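Local coordinates for protein KLLA0C04147p (Kluyveromyces lactis, PDB 5H2D) that binds ergosterol in the pocket of its C-terminal oxysterol-binding-related domain and, as in its family, probably transfers sterols between membranes, at residues A[393-405]-A[412-424]. Sequence-based numbering, arbitrary orientation.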
# COMPACT_ATOMS: atom_id res chain seq x y z
N ILE A 393 31.73 -4.63 -4.19
CA ILE A 393 30.88 -5.38 -3.27
C ILE A 393 29.44 -5.28 -3.76
O ILE A 393 28.90 -4.18 -3.92
CB ILE A 393 31.03 -4.85 -1.84
CG1 ILE A 393 32.42 -5.24 -1.30
CG2 ILE A 393 29.91 -5.36 -0.94
CD1 ILE A 393 32.53 -5.18 0.20
N THR A 394 28.82 -6.44 -4.00
CA THR A 394 27.44 -6.50 -4.47
C THR A 394 26.50 -6.37 -3.28
O THR A 394 26.55 -7.18 -2.35
CB THR A 394 27.17 -7.83 -5.19
OG1 THR A 394 28.06 -7.98 -6.30
CG2 THR A 394 25.73 -7.87 -5.70
N TYR A 395 25.65 -5.35 -3.29
CA TYR A 395 24.70 -5.17 -2.20
C TYR A 395 23.72 -6.34 -2.15
O TYR A 395 23.19 -6.77 -3.18
CB TYR A 395 23.92 -3.86 -2.36
CG TYR A 395 22.91 -3.66 -1.25
CD1 TYR A 395 23.31 -3.24 0.02
CD2 TYR A 395 21.57 -3.93 -1.45
CE1 TYR A 395 22.41 -3.07 1.04
CE2 TYR A 395 20.66 -3.77 -0.42
CZ TYR A 395 21.08 -3.34 0.81
OH TYR A 395 20.18 -3.18 1.83
N GLN A 396 23.46 -6.83 -0.95
CA GLN A 396 22.51 -7.91 -0.73
C GLN A 396 21.40 -7.43 0.19
O GLN A 396 21.66 -6.87 1.26
CB GLN A 396 23.19 -9.15 -0.15
CG GLN A 396 24.17 -9.82 -1.11
CD GLN A 396 24.97 -10.93 -0.45
OE1 GLN A 396 25.16 -10.94 0.77
NE2 GLN A 396 25.45 -11.87 -1.26
N GLN A 397 20.16 -7.64 -0.24
CA GLN A 397 19.01 -7.42 0.62
C GLN A 397 19.06 -8.38 1.80
O GLN A 397 19.63 -9.47 1.72
CB GLN A 397 17.72 -7.64 -0.18
CG GLN A 397 17.49 -6.63 -1.30
CD GLN A 397 18.35 -6.88 -2.52
OE1 GLN A 397 18.84 -7.99 -2.74
NE2 GLN A 397 18.53 -5.85 -3.33
N ARG A 398 18.44 -7.97 2.90
CA ARG A 398 18.50 -8.79 4.11
C ARG A 398 17.37 -9.81 4.20
O ARG A 398 17.60 -10.95 4.62
CB ARG A 398 18.48 -7.89 5.35
CG ARG A 398 18.47 -8.66 6.64
CD ARG A 398 18.75 -7.74 7.82
NE ARG A 398 20.11 -7.20 7.75
CZ ARG A 398 20.42 -5.91 7.74
NH1 ARG A 398 19.47 -4.99 7.81
NH2 ARG A 398 21.69 -5.55 7.67
N TRP A 399 16.15 -9.43 3.81
CA TRP A 399 14.97 -10.22 4.13
C TRP A 399 14.24 -10.73 2.90
O TRP A 399 13.27 -11.48 3.05
CB TRP A 399 14.00 -9.39 4.99
CG TRP A 399 14.65 -8.81 6.22
CD1 TRP A 399 14.92 -7.50 6.48
CD2 TRP A 399 15.12 -9.54 7.36
NE1 TRP A 399 15.53 -7.36 7.71
CE2 TRP A 399 15.66 -8.61 8.27
CE3 TRP A 399 15.14 -10.90 7.69
CZ2 TRP A 399 16.22 -9.00 9.49
CZ3 TRP A 399 15.69 -11.28 8.91
CH2 TRP A 399 16.21 -10.33 9.79
N PHE A 400 14.67 -10.33 1.70
CA PHE A 400 14.08 -10.75 0.44
C PHE A 400 15.21 -11.11 -0.52
O PHE A 400 16.33 -10.62 -0.40
CB PHE A 400 13.25 -9.63 -0.22
CG PHE A 400 12.02 -9.24 0.54
CD1 PHE A 400 12.10 -8.33 1.59
CD2 PHE A 400 10.76 -9.71 0.16
CE1 PHE A 400 10.94 -7.95 2.30
CE2 PHE A 400 9.61 -9.33 0.85
CZ PHE A 400 9.70 -8.44 1.92
N LYS A 401 14.88 -11.97 -1.49
CA LYS A 401 15.77 -12.28 -2.59
C LYS A 401 14.96 -12.33 -3.88
O LYS A 401 13.85 -12.86 -3.89
CB LYS A 401 16.51 -13.62 -2.39
CG LYS A 401 17.35 -14.02 -3.60
CD LYS A 401 18.49 -14.96 -3.23
CE LYS A 401 19.41 -15.18 -4.44
NZ LYS A 401 20.76 -15.69 -4.05
N LYS A 402 15.51 -11.77 -4.95
CA LYS A 402 14.80 -11.80 -6.22
C LYS A 402 14.80 -13.21 -6.77
O LYS A 402 15.84 -13.87 -6.86
CB LYS A 402 15.44 -10.83 -7.21
CG LYS A 402 14.64 -10.65 -8.50
CD LYS A 402 15.37 -9.73 -9.49
CE LYS A 402 15.22 -8.26 -9.13
NZ LYS A 402 13.87 -7.75 -9.50
N GLU A 403 13.61 -13.70 -7.12
CA GLU A 403 13.43 -15.03 -7.68
C GLU A 403 12.43 -14.95 -8.82
O GLU A 403 11.80 -13.92 -9.06
CB GLU A 403 12.95 -16.02 -6.61
CG GLU A 403 13.88 -16.16 -5.41
CD GLU A 403 15.12 -16.99 -5.73
OE1 GLU A 403 15.94 -17.20 -4.82
OE2 GLU A 403 15.27 -17.42 -6.90
N ILE A 404 12.27 -16.06 -9.54
CA ILE A 404 11.27 -16.17 -10.59
C ILE A 404 10.04 -16.85 -10.01
O ILE A 404 10.13 -17.94 -9.42
CB ILE A 404 11.82 -16.94 -11.80
CG1 ILE A 404 12.83 -16.05 -12.55
CG2 ILE A 404 10.69 -17.36 -12.72
CD1 ILE A 404 13.71 -16.79 -13.52
N HIS A 405 8.89 -16.19 -10.13
CA HIS A 405 7.68 -16.75 -9.55
C HIS A 405 7.22 -17.95 -10.37
O HIS A 405 7.19 -17.88 -11.60
CB HIS A 405 6.56 -15.71 -9.47
CG HIS A 405 5.42 -16.16 -8.61
ND1 HIS A 405 4.38 -16.92 -9.09
CD2 HIS A 405 5.19 -15.99 -7.29
CE1 HIS A 405 3.55 -17.19 -8.11
NE2 HIS A 405 4.01 -16.64 -7.00
N TYR A 412 10.20 -11.61 -8.88
CA TYR A 412 9.53 -11.04 -7.72
C TYR A 412 10.48 -11.12 -6.54
O TYR A 412 11.50 -11.81 -6.58
CB TYR A 412 8.21 -11.76 -7.42
CG TYR A 412 8.35 -13.09 -6.71
CD1 TYR A 412 8.95 -14.17 -7.34
CD2 TYR A 412 7.87 -13.27 -5.43
CE1 TYR A 412 9.07 -15.39 -6.70
CE2 TYR A 412 7.99 -14.48 -4.78
CZ TYR A 412 8.59 -15.54 -5.42
OH TYR A 412 8.70 -16.75 -4.77
N TRP A 413 10.15 -10.38 -5.48
CA TRP A 413 10.97 -10.36 -4.28
C TRP A 413 10.40 -11.38 -3.30
O TRP A 413 9.32 -11.18 -2.75
CB TRP A 413 11.00 -8.96 -3.67
CG TRP A 413 11.70 -8.00 -4.56
CD1 TRP A 413 11.13 -7.13 -5.44
CD2 TRP A 413 13.11 -7.81 -4.68
NE1 TRP A 413 12.09 -6.40 -6.09
CE2 TRP A 413 13.32 -6.79 -5.63
CE3 TRP A 413 14.22 -8.38 -4.04
CZ2 TRP A 413 14.60 -6.36 -5.99
CZ3 TRP A 413 15.49 -7.94 -4.39
CH2 TRP A 413 15.67 -6.95 -5.36
N LYS A 414 11.12 -12.48 -3.12
CA LYS A 414 10.67 -13.58 -2.28
C LYS A 414 11.16 -13.36 -0.85
O LYS A 414 12.36 -13.36 -0.59
CB LYS A 414 11.17 -14.92 -2.82
CG LYS A 414 10.60 -16.12 -2.09
CD LYS A 414 11.08 -17.41 -2.72
CE LYS A 414 10.35 -18.61 -2.15
NZ LYS A 414 10.57 -18.74 -0.69
N PHE A 415 10.22 -13.16 0.07
CA PHE A 415 10.52 -13.10 1.49
C PHE A 415 11.26 -14.36 1.91
O PHE A 415 10.87 -15.47 1.55
CB PHE A 415 9.20 -12.93 2.25
CG PHE A 415 9.32 -12.79 3.75
CD1 PHE A 415 9.92 -11.67 4.31
CD2 PHE A 415 8.76 -13.74 4.59
CE1 PHE A 415 9.99 -11.54 5.70
CE2 PHE A 415 8.82 -13.62 5.96
CZ PHE A 415 9.44 -12.51 6.53
N ASN A 416 12.36 -14.20 2.67
CA ASN A 416 13.14 -15.38 3.04
C ASN A 416 12.61 -16.10 4.27
O ASN A 416 13.18 -17.12 4.66
CB ASN A 416 14.63 -15.03 3.22
CG ASN A 416 14.91 -14.08 4.37
OD1 ASN A 416 14.13 -13.94 5.32
ND2 ASN A 416 16.06 -13.42 4.29
N GLY A 417 11.51 -15.63 4.85
CA GLY A 417 10.85 -16.32 5.95
C GLY A 417 11.52 -16.20 7.30
O GLY A 417 11.07 -16.86 8.25
N GLU A 418 12.56 -15.38 7.44
CA GLU A 418 13.35 -15.33 8.66
C GLU A 418 12.99 -14.19 9.60
O GLU A 418 13.28 -14.28 10.79
CB GLU A 418 14.84 -15.20 8.31
CG GLU A 418 15.32 -16.31 7.42
CD GLU A 418 16.39 -17.12 8.08
OE1 GLU A 418 17.50 -16.57 8.28
OE2 GLU A 418 16.12 -18.30 8.42
N TYR A 419 12.41 -13.10 9.09
CA TYR A 419 12.33 -11.88 9.88
C TYR A 419 11.57 -12.09 11.19
O TYR A 419 12.05 -11.70 12.26
CB TYR A 419 11.65 -10.78 9.06
CG TYR A 419 11.42 -9.51 9.85
CD1 TYR A 419 12.46 -8.61 10.05
CD2 TYR A 419 10.16 -9.21 10.39
CE1 TYR A 419 12.27 -7.44 10.77
CE2 TYR A 419 9.96 -8.02 11.12
CZ TYR A 419 11.02 -7.15 11.29
OH TYR A 419 10.85 -5.96 11.98
N TRP A 420 10.38 -12.69 11.12
CA TRP A 420 9.56 -12.76 12.32
C TRP A 420 10.14 -13.73 13.34
O TRP A 420 10.06 -13.47 14.54
CB TRP A 420 8.12 -13.12 11.95
CG TRP A 420 7.47 -12.06 11.09
CD1 TRP A 420 7.34 -12.08 9.73
CD2 TRP A 420 6.91 -10.82 11.53
NE1 TRP A 420 6.71 -10.93 9.30
CE2 TRP A 420 6.44 -10.14 10.38
CE3 TRP A 420 6.75 -10.22 12.79
CZ2 TRP A 420 5.81 -8.89 10.46
CZ3 TRP A 420 6.13 -8.98 12.86
CH2 TRP A 420 5.67 -8.33 11.69
N LYS A 421 10.74 -14.84 12.89
CA LYS A 421 11.37 -15.76 13.83
C LYS A 421 12.58 -15.12 14.50
O LYS A 421 12.74 -15.20 15.73
CB LYS A 421 11.78 -17.05 13.11
CG LYS A 421 10.64 -17.72 12.39
CD LYS A 421 11.02 -19.10 11.87
CE LYS A 421 12.20 -19.04 10.93
NZ LYS A 421 12.43 -20.36 10.27
N GLN A 422 13.44 -14.46 13.72
CA GLN A 422 14.59 -13.80 14.32
C GLN A 422 14.16 -12.68 15.24
O GLN A 422 14.80 -12.42 16.26
CB GLN A 422 15.54 -13.29 13.24
CG GLN A 422 16.05 -14.38 12.33
CD GLN A 422 17.24 -13.95 11.50
OE1 GLN A 422 17.84 -12.90 11.74
NE2 GLN A 422 17.61 -14.77 10.52
N ARG A 423 13.06 -12.00 14.90
CA ARG A 423 12.50 -10.98 15.79
C ARG A 423 12.00 -11.60 17.09
O ARG A 423 12.28 -11.09 18.18
CB ARG A 423 11.37 -10.27 15.04
CG ARG A 423 10.59 -9.21 15.81
CD ARG A 423 9.35 -8.87 15.01
NE ARG A 423 8.57 -7.76 15.55
CZ ARG A 423 7.65 -7.88 16.51
NH1 ARG A 423 7.42 -9.06 17.07
NH2 ARG A 423 6.98 -6.82 16.92
N ARG A 424 11.23 -12.68 16.98
CA ARG A 424 10.78 -13.44 18.15
C ARG A 424 11.93 -13.78 19.08
O ARG A 424 11.79 -13.72 20.31
CB ARG A 424 10.07 -14.70 17.67
CG ARG A 424 9.55 -15.62 18.77
CD ARG A 424 9.28 -17.02 18.21
NE ARG A 424 10.51 -17.61 17.69
CZ ARG A 424 10.56 -18.53 16.73
NH1 ARG A 424 9.45 -18.98 16.15
NH2 ARG A 424 11.74 -18.98 16.33
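Trp399 lies between Tyr419, whose CD1 stands 3.6 Å above the plane over the ring centre, and the CG of its neighbour Arg398 on the opposite face. The tyrosine comes edge-on, planes at 84°, while Asn416 OD1 meets the indole at its edge, in plane. Phe415 likewise turns its edge to the face of Phe400, and His405 its edge to the face of Tyr412, centroids 5.0 Å apart. One face of Trp413 carries Lys402 CB, a CH-pi contact; the lysine chain, bent at chi3 (-78°), brings CE to 3.7 Å from Trp413 CZ2. The amide of Gln397 crosses the far end of that indole, its NE2 hydrogen-bonded to Val145 O.

The strands form an antiparallel hairpin, Phe400, Lys402, Trp413 and Phe415 on one face, Lys401, Glu403, Tyr412 and Lys414 on the other: Lys401 pairs with Lys414 and Glu403 with Tyr412 through two backbone hydrogen bonds each. Beyond the strands Asn416 N reaches Trp399 O at 2.9 Å, nearly straight at 164°. Asn416 OD1 accepts a hydrogen bond from Glu418 N at 3.0 Å, an Asx turn leading into helix 419-424. An alanine in place of Trp399 would probably open a gap beside Tyr419 and leave its ring edge without the indole face.

Phe400 and Trp413 lay one face of the hairpin on strands 138-146 and 151-157, and Tyr412, from the other face, touches Trp155; Trp399 touches Thr128, and the Tyr419 hydroxyl is hydrogen-bonded to Glu130 and its ring stacks on Phe141, tying helix 419-424 to strands 128-133 and 138-146.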